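Local coordinates for protein ureidoglycolate hydrolase (Arabidopsis thaliana, PDB 4PXE) that hydrolyses (S)-ureidoglycolate to glyoxylate, ammonium and carbon dioxide, using two manganese ions per subunit, in the last step of plant purine breakdown, at residues P231-V236 / I341-P346; D305-D310 / R375-S380. All blocks are in the same frame, centred on the assembly; numbering follows the deposited sequence.

Contact 1 of 2, residues P231-V236 / I341-P346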
loop_
_atom_site.group_PDB
_atom_site.type_symbol
_atom_site.label_atom_id
_atom_site.label_comp_id
_atom_site.label_asym_id
_atom_site.label_seq_id
_atom_site.Cartn_x
_atom_site.Cartn_y
_atom_site.Cartn_z
ATOM N N PRO A 231 -15.422 6.155 20.512
ATOM C CA PRO A 231 -14.664 5.665 19.356
ATOM C C PRO A 231 -14.102 4.255 19.530
ATOM O O PRO A 231 -13.712 3.860 20.632
ATOM C CB PRO A 231 -13.505 6.660 19.289
ATOM C CG PRO A 231 -13.225 6.966 20.753
ATOM C CD PRO A 231 -14.563 6.877 21.466
ATOM N N ALA A 232 -14.048 3.512 18.428
ATOM C CA ALA A 232 -13.381 2.211 18.425
ATOM C C ALA A 232 -12.601 2.004 17.136
ATOM O O ALA A 232 -12.907 2.613 16.110
ATOM C CB ALA A 232 -14.391 1.077 18.610
ATOM N N SER A 233 -11.599 1.135 17.188
ATOM C CA SER A 233 -10.905 0.761 15.965
ATOM C C SER A 233 -10.502 -0.707 16.003
ATOM O O SER A 233 -10.254 -1.272 17.071
ATOM C CB SER A 233 -9.698 1.656 15.696
ATOM O OG SER A 233 -8.622 1.328 16.536
ATOM N N LEU A 234 -10.472 -1.312 14.819
ATOM C CA LEU A 234 -10.210 -2.731 14.661
ATOM C C LEU A 234 -9.120 -2.936 13.615
ATOM O O LEU A 234 -9.044 -2.191 12.637
ATOM C CB LEU A 234 -11.472 -3.439 14.160
ATOM C CG LEU A 234 -12.850 -3.082 14.722
ATOM C CD1 LEU A 234 -13.944 -3.820 13.972
ATOM C CD2 LEU A 234 -12.901 -3.431 16.195
ATOM N N LYS A 235 -8.284 -3.946 13.828
ATOM C CA LYS A 235 -7.346 -4.420 12.812
ATOM C C LYS A 235 -7.730 -5.843 12.441
ATOM O O LYS A 235 -7.907 -6.688 13.319
ATOM C CB LYS A 235 -5.923 -4.445 13.359
ATOM C CG LYS A 235 -5.177 -3.137 13.282
ATOM C CD LYS A 235 -3.674 -3.391 13.172
ATOM C CE LYS A 235 -3.132 -4.107 14.405
ATOM N NZ LYS A 235 -1.665 -4.374 14.282
ATOM N N VAL A 236 -7.834 -6.116 11.143
ATOM C CA VAL A 236 -8.246 -7.425 10.663
ATOM C C VAL A 236 -7.306 -7.893 9.569
ATOM O O VAL A 236 -6.934 -7.120 8.680
ATOM C CB VAL A 236 -9.688 -7.386 10.117
ATOM C CG1 VAL A 236 -10.145 -8.766 9.676
ATOM C CG2 VAL A 236 -10.642 -6.823 11.176
ATOM N N ILE A 341 -9.392 -5.835 18.396
ATOM C CA ILE A 341 -10.022 -4.580 18.779
ATOM C C ILE A 341 -8.932 -3.740 19.429
ATOM O O ILE A 341 -8.527 -3.982 20.573
ATOM C CB ILE A 341 -11.204 -4.814 19.737
ATOM C CG1 ILE A 341 -12.259 -5.707 19.072
ATOM C CG2 ILE A 341 -11.804 -3.471 20.170
ATOM C CD1 ILE A 341 -13.424 -6.092 19.972
ATOM N N VAL A 342 -8.419 -2.768 18.682
ATOM C CA VAL A 342 -7.268 -1.997 19.124
ATOM C C VAL A 342 -7.680 -1.061 20.252
ATOM O O VAL A 342 -6.950 -0.889 21.231
ATOM C CB VAL A 342 -6.654 -1.208 17.951
ATOM C CG1 VAL A 342 -5.545 -0.276 18.437
ATOM C CG2 VAL A 342 -6.143 -2.180 16.882
ATOM N N ASN A 343 -8.862 -0.471 20.115
ATOM C CA ASN A 343 -9.448 0.308 21.206
ATOM C C ASN A 343 -10.955 0.298 21.084
ATOM O O ASN A 343 -11.505 0.180 19.989
ATOM C CB ASN A 343 -8.905 1.744 21.258
ATOM C CG ASN A 343 -9.232 2.543 20.009
ATOM O OD1 ASN A 343 -8.552 2.411 18.990
ATOM N ND2 ASN A 343 -10.251 3.402 20.089
ATOM N N GLN A 344 -11.626 0.412 22.226
ATOM C CA GLN A 344 -13.071 0.429 22.272
ATOM C C GLN A 344 -13.412 1.273 23.483
ATOM O O GLN A 344 -13.542 0.759 24.591
ATOM C CB GLN A 344 -13.610 -0.992 22.433
ATOM C CG GLN A 344 -15.104 -1.130 22.322
ATOM C CD GLN A 344 -15.547 -2.582 22.362
ATOM O OE1 GLN A 344 -14.719 -3.491 22.428
ATOM N NE2 GLN A 344 -16.853 -2.805 22.317
ATOM N N ASP A 345 -13.519 2.579 23.270
ATOM C CA ASP A 345 -13.572 3.518 24.375
ATOM C C ASP A 345 -14.981 4.041 24.584
ATOM O O ASP A 345 -15.754 4.147 23.646
ATOM C CB ASP A 345 -12.615 4.679 24.099
ATOM C CG ASP A 345 -11.196 4.207 23.845
ATOM O OD1 ASP A 345 -10.681 4.463 22.740
ATOM O OD2 ASP A 345 -10.602 3.579 24.747
ATOM N N PRO A 346 -15.319 4.378 25.839
ATOM C CA PRO A 346 -16.624 4.969 26.135
ATOM C C PRO A 346 -16.679 6.432 25.714
ATOM O O PRO A 346 -15.638 7.047 25.506
ATOM C CB PRO A 346 -16.708 4.852 27.663
ATOM C CG PRO A 346 -15.287 4.905 28.113
ATOM C CD PRO A 346 -14.513 4.156 27.052
#

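Contact 2 of 2, residues D305-D310 / R375-S380. With GLV (glyoxylic acid), chain E.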
loop_
_atom_site.group_PDB
_atom_site.type_symbol
_atom_site.label_atom_id
_atom_site.label_comp_id
_atom_site.label_asym_id
_atom_site.label_seq_id
_atom_site.Cartn_x
_atom_site.Cartn_y
_atom_site.Cartn_z
ATOM N N ASP A 305 -12.530 1.906 11.457
ATOM C CA ASP A 305 -12.870 2.916 12.456
ATOM C C ASP A 305 -14.385 2.861 12.600
ATOM O O ASP A 305 -15.098 2.858 11.609
ATOM C CB ASP A 305 -12.411 4.288 11.936
ATOM C CG ASP A 305 -12.793 5.431 12.850
ATOM O OD1 ASP A 305 -13.990 5.779 12.917
ATOM O OD2 ASP A 305 -11.886 6.003 13.472
ATOM N N THR A 306 -14.894 2.798 13.828
ATOM C CA THR A 306 -16.347 2.870 14.003
ATOM C C THR A 306 -16.701 3.583 15.299
ATOM O O THR A 306 -16.007 3.439 16.308
ATOM C CB THR A 306 -17.042 1.480 13.877
ATOM O OG1 THR A 306 -18.467 1.644 13.806
ATOM C CG2 THR A 306 -16.668 0.548 15.017
ATOM N N ARG A 307 -17.748 4.402 15.242
ATOM C CA ARG A 307 -18.113 5.253 16.385
ATOM C C ARG A 307 -19.609 5.481 16.453
ATOM O O ARG A 307 -20.324 5.321 15.467
ATOM C CB ARG A 307 -17.432 6.639 16.307
ATOM C CG ARG A 307 -16.051 6.634 15.650
ATOM C CD ARG A 307 -15.465 8.021 15.563
ATOM N NE ARG A 307 -14.286 7.985 14.700
ATOM C CZ ARG A 307 -13.401 8.974 14.602
ATOM N NH1 ARG A 307 -13.571 10.097 15.298
ATOM N NH2 ARG A 307 -12.357 8.861 13.791
ATOM N N ASP A 308 -20.068 5.882 17.643
ATOM C CA ASP A 308 -21.446 6.332 17.838
ATOM C C ASP A 308 -21.459 7.138 19.133
ATOM O O ASP A 308 -20.642 6.904 20.017
ATOM C CB ASP A 308 -22.398 5.128 17.949
ATOM C CG ASP A 308 -23.865 5.483 17.677
ATOM O OD1 ASP A 308 -24.336 6.577 18.088
ATOM O OD2 ASP A 308 -24.567 4.649 17.059
ATOM N N ILE A 309 -22.393 8.072 19.252
ATOM C CA ILE A 309 -22.582 8.766 20.521
ATOM C C ILE A 309 -23.138 7.775 21.546
ATOM O O ILE A 309 -22.852 7.880 22.740
ATOM C CB ILE A 309 -23.481 10.019 20.371
ATOM C CG1 ILE A 309 -23.548 10.803 21.692
ATOM C CG2 ILE A 309 -24.875 9.638 19.894
ATOM C CD1 ILE A 309 -22.191 11.218 22.255
ATOM N N ASP A 310 -23.890 6.788 21.055
ATOM C CA ASP A 310 -24.431 5.718 21.892
ATOM C C ASP A 310 -23.488 4.510 21.920
ATOM O O ASP A 310 -23.281 3.844 20.895
ATOM C CB ASP A 310 -25.807 5.294 21.385
ATOM C CG ASP A 310 -26.521 4.381 22.355
ATOM O OD1 ASP A 310 -26.279 3.163 22.311
ATOM O OD2 ASP A 310 -27.309 4.889 23.181
ATOM N N ARG A 375 -18.243 14.649 17.314
ATOM C CA ARG A 375 -18.255 13.358 16.619
ATOM C C ARG A 375 -16.836 12.794 16.549
ATOM O O ARG A 375 -16.607 11.590 16.748
ATOM C CB ARG A 375 -18.860 13.513 15.225
ATOM C CG ARG A 375 -20.296 14.037 15.238
ATOM C CD ARG A 375 -20.930 13.916 13.868
ATOM N NE ARG A 375 -22.264 14.517 13.825
ATOM C CZ ARG A 375 -23.365 13.940 14.301
ATOM N NH1 ARG A 375 -23.305 12.742 14.873
ATOM N NH2 ARG A 375 -24.534 14.562 14.202
ATOM N N ALA A 376 -15.887 13.665 16.239
ATOM C CA ALA A 376 -14.474 13.338 16.341
ATOM C C ALA A 376 -14.119 13.033 17.786
ATOM O O ALA A 376 -14.793 13.491 18.714
ATOM C CB ALA A 376 -13.635 14.502 15.830
ATOM N N TYR A 377 -13.058 12.260 17.995
ATOM C CA TYR A 377 -12.488 12.177 19.339
ATOM C C TYR A 377 -11.349 13.183 19.460
ATOM O O TYR A 377 -10.924 13.790 18.461
ATOM C CB TYR A 377 -12.051 10.738 19.709
ATOM C CG TYR A 377 -11.086 10.105 18.722
ATOM C CD1 TYR A 377 -11.525 9.185 17.760
ATOM C CD2 TYR A 377 -9.733 10.430 18.748
ATOM C CE1 TYR A 377 -10.629 8.617 16.844
ATOM C CE2 TYR A 377 -8.839 9.874 17.849
ATOM C CZ TYR A 377 -9.284 8.968 16.910
ATOM O OH TYR A 377 -8.385 8.427 16.012
ATOM N N HIS A 378 -10.884 13.391 20.689
ATOM C CA HIS A 378 -9.894 14.412 20.998
ATOM C C HIS A 378 -9.157 13.993 22.251
ATOM O O HIS A 378 -9.631 13.135 22.986
ATOM C CB HIS A 378 -10.580 15.745 21.305
ATOM C CG HIS A 378 -11.448 16.261 20.204
ATOM N ND1 HIS A 378 -10.948 16.945 19.115
ATOM C CD2 HIS A 378 -12.791 16.226 20.041
ATOM C CE1 HIS A 378 -11.947 17.301 18.329
ATOM N NE2 HIS A 378 -13.076 16.880 18.869
ATOM N N ASP A 379 -8.036 14.641 22.532
ATOM C CA ASP A 379 -7.368 14.459 23.820
ATOM C C ASP A 379 -8.283 14.735 25.014
ATOM O O ASP A 379 -8.122 14.130 26.072
ATOM C CB ASP A 379 -6.109 15.324 23.880
ATOM C CG ASP A 379 -5.054 14.843 22.895
ATOM O OD1 ASP A 379 -4.617 13.689 23.061
ATOM O OD2 ASP A 379 -4.677 15.589 21.960
ATOM N N SER A 380 -9.248 15.634 24.833
ATOM C CA SER A 380 -10.260 15.915 25.852
ATOM C C SER A 380 -10.975 14.648 26.330
ATOM O O SER A 380 -11.393 14.569 27.486
ATOM C CB SER A 380 -11.284 16.914 25.302
ATOM O OG SER A 380 -10.722 18.207 25.157
HETATM C C1 GLV E . -9.067 12.121 15.347
HETATM O O1 GLV E . -9.213 13.002 16.407
HETATM C C2 GLV E . -10.341 11.501 14.891
HETATM O O2 GLV E . -11.426 11.819 15.477
HETATM O O3 GLV E . -10.328 10.676 13.930
HETATM O O HOH W 1 -9.286 6.419 14.398
#

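Contact 1 of 2, residues P231-V236 / I341-P346
Ser233 OG sits above the carbonyl plane of the Asn343 side-chain amide and donates to OD1 at 2.7 Å, 36° out of that plane. The two residues belong to antiparallel strands 222-239 and 335-344, paired here through a classic beta bulge in the region involved in dimerization. At the amide's other end, ND2 gives a hydrogen bond to Asp345 OD1, which it meets from above the carboxylate plane; the same carboxylate forms a salt bridge with Arg150. Asn343 CG lies between its own backbone N and carbonyl carbon (chi1 62°), and Ser233 OG is placed likewise (chi1 76°), on the same sheet face. Ser233 and Asn343 form a hydrogen-bonded pair, Ser233 N reaching Asn343 O at 3.0 Å. Val342 and Asn343 both face Ser233: Val342 N donates to Ser233 O at 2.9 Å. Asn343 N makes a weak bond to Ser233 O at 3.4 Å. Past the bulge, Leu234 and Ile341 run side by side on the face shared with Ala232 and Gln344; helix 311-332 packs on the latter two. Lys235 CG rests on Val342 CG2. Beyond the last strand residue, Asp345 N still reaches Pro231 O at 2.9 Å, in an almost straight bond.

Contact 2 of 2, residues D305-D310 / R375-S380
This is the carboxylate-binding side of the active site, where Arg307, from the end of strand 295-308, and the loop carrying Ala376 and Tyr377 hold the product glyoxylate. The Arg307 guanidinium takes the carboxylate with two nitrogens: NH1 donates to GLV O2 at 2.8 Å and NH2 to GLV O3 at 2.7 Å, both fairly straight. Tyr377 N adds a second bond to O2, at 3.0 Å. The phenol ring supplies a floor, with O2 3.4 Å above its plane and over its centre. The ring also slides under the guanidinium, CE1 below one face and offset toward the rim, the two planes 30° apart; NH1 comes within 3.3 Å of Tyr377 CD1. Ala376 CA and Arg375 O lie at the guanidinium edge. Asp305 takes the neighbouring NE/NH2 edge in a side-on, two-nitrogen salt bridge that fixes the rotation of Arg307, so NH2 serves both the ligand and Asp305. Arg307 NE reaches Asp305 OD1 at 2.9 Å, in the guanidinium plane and on the syn lone pair; NH2 meets OD2 on the syn side but 30° out of the carboxylate plane. A water bridges Asp305 OD2 and Tyr377 OH, linking second shell to first. Asn294 of the second subunit also hydrogen-bonds the ligand, so the pocket is completed across the dimer, an arrangement known from dimeric amidohydrolases of the M20 family.

How the contacts relate
The centres of the two contacts lie about 11 Å apart, and their segments alternate along the chain: 231-236, 305-310, 341-346, then 375-380. The first three belong to the region involved in dimerization, apart from Pro346 at its end, whereas 375-380 follows it. Strand 222-239 is the common neighbour, pairing with strand 335-344 on one edge and strand 295-308 on the other; Ala232 N and Thr306 O, 2.9 Å apart, probably form one of the hydrogen bonds that join contact 1 to contact 2. Pro231 also packs directly on the pocket, its CB 3.6 Å from Tyr377 CD1. Contact 1 is thus part of the sheet that contact 2 joins to the substrate-binding loop.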